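Local atomic coordinates of Exo-beta-1,3-galactanase (Bifidobacterium bifidum, PDB entry 5FLW), a protein that probably hydrolyses beta-1,3-galactan from the chain end, as a glycoside hydrolase of family 43. Residues T192-D197 against D246-L251; S136-V141 against G187-T192. All coordinates share one frame; numbering follows the deposited sequence.

In the fold
Contacts 2 and 1 are successive seams between the innermost strands of a five-bladed beta-propeller: contact 2 joins 139-143 to 191-196, contact 1 joins 191-196 to 244-250. Their centres lie about 14 Å apart, and they lie about 7 Å (contact 2) and 11 Å (contact 1) from the centre of the chain. Thr-192 belongs to both, its hydroxyl receiving the amide of Val-248 in contact 1 and meeting a bridging water in contact 2. Arg-83, from the inner strand 80-88, is salt-bridged to both Asp-138 and Asp-246. Family 43 enzymes have their active site around the propeller axis; the acidic cluster of contact 2 is consistent with that position.

Contact 1: T192-D197 against D246-L251; sequences TIIKKD and DIVVPL
Strands 192-196 and 246-250 run side by side in nearly the same direction, their axes 6.2 Å apart at closest approach and 13° from parallel. They belong to different sheets and meet through the side chains of Thr-192 and Ile-194, which point toward the other strand, while Ile-193 and Lys-195 turn away. In Thr-192 the hydroxyl stands anti to the backbone N (chi1 179°), which carries OG1 across to the opposing backbone. There OG1 of Thr-192 accepts a nearly straight hydrogen bond (166°) from Val-248 N, 3.2 Å away, so that a side chain satisfies a main-chain amide. CG2 of Thr-192 takes the crowded position between N and the carbonyl carbon and rests against the same backbone, 3.9 Å from Ile-247 CA. Two residues on, Ile-194 has CG1 in the crowded position, leaving CG2 anti to the carbonyl carbon as the branch that touches. CG2 of Ile-194 presses on the Val-248 carbonyl, 3.2 Å from Val-248 O, a tight approach. CG2 of Ile-194 also lies 4.0 Å from CG1 of Val-248, which is anti to the backbone N. CG2 of Ile-194 is 3.9 Å from CD of Pro-250 as well, so one methyl is lodged between a carbonyl, a valine branch and the CD corner of a proline ring. Phe-261 of strand 261-266 and Ile-285 of strand 278-286, in the same sheet as 244-250, add to this apolar core around Ile-194. Within strand 244-250, Asp-246 and Ile-247 both face Ile-264 in a classic beta bulge, and the Asp-246 carboxylate is salt-bridged to Arg-83. Adjacent innermost strands of separate four-stranded antiparallel sheets, running almost parallel and joined by side chains, are characteristic of the five-bladed beta-propeller of glycoside hydrolase family 43.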
# COMPACT_ATOMS: atom_id res chain seq x y z
N THR A 192 -2.42 5.04 2.55
CA THR A 192 -3.58 4.29 2.09
C THR A 192 -4.83 5.15 2.34
O THR A 192 -4.90 5.86 3.34
CB THR A 192 -3.65 2.90 2.79
OG1 THR A 192 -4.82 2.19 2.34
CG2 THR A 192 -3.63 3.03 4.30
N ILE A 193 -5.80 5.10 1.40
CA ILE A 193 -7.02 5.90 1.49
C ILE A 193 -8.23 5.02 1.22
O ILE A 193 -8.25 4.23 0.27
CB ILE A 193 -7.01 7.10 0.49
CG1 ILE A 193 -5.94 8.13 0.89
CG2 ILE A 193 -8.40 7.79 0.38
CD1 ILE A 193 -5.75 9.29 -0.08
N ILE A 194 -9.29 5.22 2.01
CA ILE A 194 -10.60 4.64 1.77
C ILE A 194 -11.62 5.77 1.81
O ILE A 194 -11.33 6.90 2.21
CB ILE A 194 -11.00 3.48 2.74
CG1 ILE A 194 -11.07 3.96 4.21
CG2 ILE A 194 -10.06 2.28 2.61
CD1 ILE A 194 -12.39 4.53 4.63
N LYS A 195 -12.83 5.44 1.37
CA LYS A 195 -13.95 6.38 1.38
C LYS A 195 -15.18 5.71 1.99
O LYS A 195 -15.48 4.56 1.68
CB LYS A 195 -14.32 6.80 -0.06
CG LYS A 195 -15.13 8.11 -0.20
CD LYS A 195 -15.59 8.27 -1.64
CE LYS A 195 -16.24 9.61 -1.89
NZ LYS A 195 -16.52 9.89 -3.32
N LYS A 196 -15.87 6.44 2.86
CA LYS A 196 -17.11 5.95 3.45
C LYS A 196 -18.10 7.10 3.56
O LYS A 196 -17.82 8.11 4.22
CB LYS A 196 -16.87 5.33 4.83
CG LYS A 196 -18.13 4.74 5.45
CD LYS A 196 -17.90 4.45 6.92
CE LYS A 196 -19.18 4.10 7.65
NZ LYS A 196 -19.88 2.98 6.97
N ASP A 197 -19.27 6.94 2.94
CA ASP A 197 -20.36 7.92 3.05
C ASP A 197 -19.87 9.34 2.78
O ASP A 197 -20.14 10.28 3.53
CB ASP A 197 -21.07 7.81 4.40
CG ASP A 197 -22.31 8.69 4.47
OD1 ASP A 197 -22.90 8.98 3.40
OD2 ASP A 197 -22.70 9.09 5.62
N ASP A 246 0.06 -0.58 6.13
CA ASP A 246 0.27 -0.80 4.71
C ASP A 246 -0.97 -0.49 3.90
O ASP A 246 -0.88 0.19 2.88
CB ASP A 246 0.68 -2.24 4.42
CG ASP A 246 0.82 -2.47 2.95
OD1 ASP A 246 1.87 -2.04 2.42
OD2 ASP A 246 -0.14 -2.99 2.32
N ILE A 247 -2.12 -1.00 4.33
CA ILE A 247 -3.35 -0.84 3.57
C ILE A 247 -4.55 -1.01 4.50
O ILE A 247 -4.49 -1.74 5.49
CB ILE A 247 -3.39 -1.83 2.37
CG1 ILE A 247 -4.50 -1.44 1.37
CG2 ILE A 247 -3.47 -3.29 2.85
CD1 ILE A 247 -4.29 -2.05 -0.00
N VAL A 248 -5.63 -0.28 4.19
CA VAL A 248 -6.96 -0.48 4.76
C VAL A 248 -7.89 -0.73 3.57
O VAL A 248 -7.82 -0.00 2.56
CB VAL A 248 -7.41 0.76 5.58
CG1 VAL A 248 -8.86 0.62 6.04
CG2 VAL A 248 -6.47 1.01 6.75
N VAL A 249 -8.70 -1.79 3.64
CA VAL A 249 -9.67 -2.07 2.57
C VAL A 249 -11.09 -2.18 3.10
O VAL A 249 -11.31 -2.70 4.20
CB VAL A 249 -9.30 -3.30 1.71
CG1 VAL A 249 -8.03 -3.03 0.88
CG2 VAL A 249 -9.21 -4.55 2.58
N PRO A 250 -12.08 -1.69 2.35
CA PRO A 250 -13.48 -2.00 2.66
C PRO A 250 -13.82 -3.43 2.23
O PRO A 250 -13.35 -3.92 1.19
CB PRO A 250 -14.26 -0.97 1.83
CG PRO A 250 -13.36 -0.65 0.65
CD PRO A 250 -11.92 -0.87 1.12
N LEU A 251 -14.61 -4.12 3.05
CA LEU A 251 -14.94 -5.52 2.79
C LEU A 251 -16.35 -5.78 2.25
O LEU A 251 -16.59 -6.86 1.70
CB LEU A 251 -14.71 -6.37 4.06
CG LEU A 251 -13.28 -6.37 4.60
CD1 LEU A 251 -13.27 -7.00 5.96
CD2 LEU A 251 -12.33 -7.10 3.69

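Contact 2: S136-V141 against G187-T192; sequences SRDIGV and GLESPT
Polar contact centres on the Asp-138 carboxylate, turned with CG anti to the carbonyl carbon (chi1 -77°). OD2 of Asp-138 accepts the amide of Ser-190 N through its anti lone pair at 2.8 Å, in a somewhat bent bond (148°), while OD1 is salt-bridged to Arg-83. Glu-189 reaches past obliquely, its carboxylate plane turned 22° from that of Asp-138. The two acids are crowded, OE1 of Glu-189 being 3.2 Å from OD2 of Asp-138, which may raise the pKa of one of them, though Arg-83 and Ser-190 N offset the charge on Asp-138. An alanine in place of Asp-138 would lose the acceptor for Ser-190 N and the partner of Arg-83, and would probably loosen the turn at Ser-190.

One water accepts from Asp-138 N at 3.0 Å and donates to Glu-189 OE1; another bridges Val-141 O and Thr-192 OG1.

Apolar contact falls to the Pro-191 ring, whose CD lies 4.0 Å from CB of Asp-138 while CG lies over the backbone at Gly-140. Gly-140, with no side chain, lets its CA approach Pro-191 O to 3.7 Å.

Inner strands 139-143 and 191-196 of adjacent propeller blades thus meet near the axis, where family 43 enzymes have their active site, to which the two acids may contribute. Gly-140 is hydrogen-bonded to Met-152 of strand 149-155, Ser-190 OG to Ser-205 of strand 199-205 and Val-245 O of strand 244-250.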
# COMPACT_ATOMS: atom_id res chain seq x y z
N SER A 136 9.68 10.69 -5.28
CA SER A 136 8.57 9.80 -4.96
C SER A 136 9.14 8.52 -4.33
O SER A 136 9.98 7.85 -4.94
CB SER A 136 7.77 9.45 -6.22
OG SER A 136 6.69 8.57 -5.90
N ARG A 137 8.74 8.22 -3.10
CA ARG A 137 9.17 6.99 -2.44
C ARG A 137 7.96 6.10 -2.14
O ARG A 137 7.39 5.54 -3.08
CB ARG A 137 10.11 7.30 -1.27
CG ARG A 137 11.43 7.90 -1.80
CD ARG A 137 12.49 7.86 -0.74
NE ARG A 137 13.79 8.36 -1.17
CZ ARG A 137 14.13 9.63 -1.03
NH1 ARG A 137 13.23 10.47 -0.52
NH2 ARG A 137 15.35 10.07 -1.37
N ASP A 138 7.50 5.98 -0.88
CA ASP A 138 6.34 5.12 -0.63
C ASP A 138 5.14 5.58 -1.45
O ASP A 138 4.91 6.79 -1.61
CB ASP A 138 5.91 5.20 0.83
CG ASP A 138 6.80 4.39 1.75
OD1 ASP A 138 7.83 3.80 1.31
OD2 ASP A 138 6.48 4.41 2.96
N ILE A 139 4.39 4.61 -1.99
CA ILE A 139 3.21 4.90 -2.78
C ILE A 139 2.03 4.06 -2.28
O ILE A 139 2.20 3.00 -1.66
CB ILE A 139 3.40 4.65 -4.30
CG1 ILE A 139 3.82 3.20 -4.55
CG2 ILE A 139 4.38 5.67 -4.93
CD1 ILE A 139 3.56 2.73 -5.97
N GLY A 140 0.82 4.57 -2.59
CA GLY A 140 -0.41 3.81 -2.50
C GLY A 140 -1.32 4.23 -3.64
O GLY A 140 -0.99 5.16 -4.38
N VAL A 141 -2.46 3.55 -3.78
CA VAL A 141 -3.42 3.91 -4.83
C VAL A 141 -4.84 4.06 -4.26
O VAL A 141 -5.20 3.47 -3.23
CB VAL A 141 -3.40 2.94 -6.03
CG1 VAL A 141 -2.05 2.99 -6.77
CG2 VAL A 141 -3.75 1.51 -5.58
N GLY A 187 5.17 14.76 5.12
CA GLY A 187 4.01 13.90 5.02
C GLY A 187 4.30 12.57 5.71
O GLY A 187 5.43 12.26 6.09
N LEU A 188 3.27 11.76 5.84
CA LEU A 188 3.43 10.45 6.43
C LEU A 188 3.67 9.47 5.29
O LEU A 188 3.20 9.68 4.18
CB LEU A 188 2.17 10.06 7.21
CG LEU A 188 1.82 10.94 8.41
CD1 LEU A 188 0.78 10.26 9.29
CD2 LEU A 188 3.07 11.29 9.21
N GLU A 189 4.40 8.44 5.69
CA GLU A 189 4.66 7.55 4.57
C GLU A 189 3.66 6.39 4.51
O GLU A 189 2.65 6.41 5.21
CB GLU A 189 6.12 7.10 4.48
CG GLU A 189 6.62 6.30 5.65
CD GLU A 189 8.11 6.00 5.55
OE1 GLU A 189 8.69 6.11 4.45
OE2 GLU A 189 8.69 5.64 6.58
N SER A 190 3.91 5.25 3.71
CA SER A 190 3.01 4.10 3.56
C SER A 190 1.54 4.54 3.52
O SER A 190 0.73 4.10 4.33
CB SER A 190 3.26 3.02 4.62
OG SER A 190 2.89 3.44 5.92
N PRO A 191 1.20 5.39 2.56
CA PRO A 191 -0.17 5.91 2.50
C PRO A 191 -1.20 4.88 2.02
O PRO A 191 -0.91 4.03 1.16
CB PRO A 191 -0.06 7.06 1.48
CG PRO A 191 1.07 6.64 0.58
CD PRO A 191 2.07 6.02 1.54
N THR A 192 -2.42 5.04 2.55
CA THR A 192 -3.58 4.29 2.09
C THR A 192 -4.83 5.15 2.34
O THR A 192 -4.90 5.86 3.34
CB THR A 192 -3.65 2.90 2.79
OG1 THR A 192 -4.82 2.19 2.34
CG2 THR A 192 -3.63 3.03 4.30
O HOH W 1 8.42 7.08 1.70
O HOH W 2 10.37 3.67 2.69
O HOH W 3 1.69 2.53 1.00
O HOH W 4 -5.37 2.55 -0.50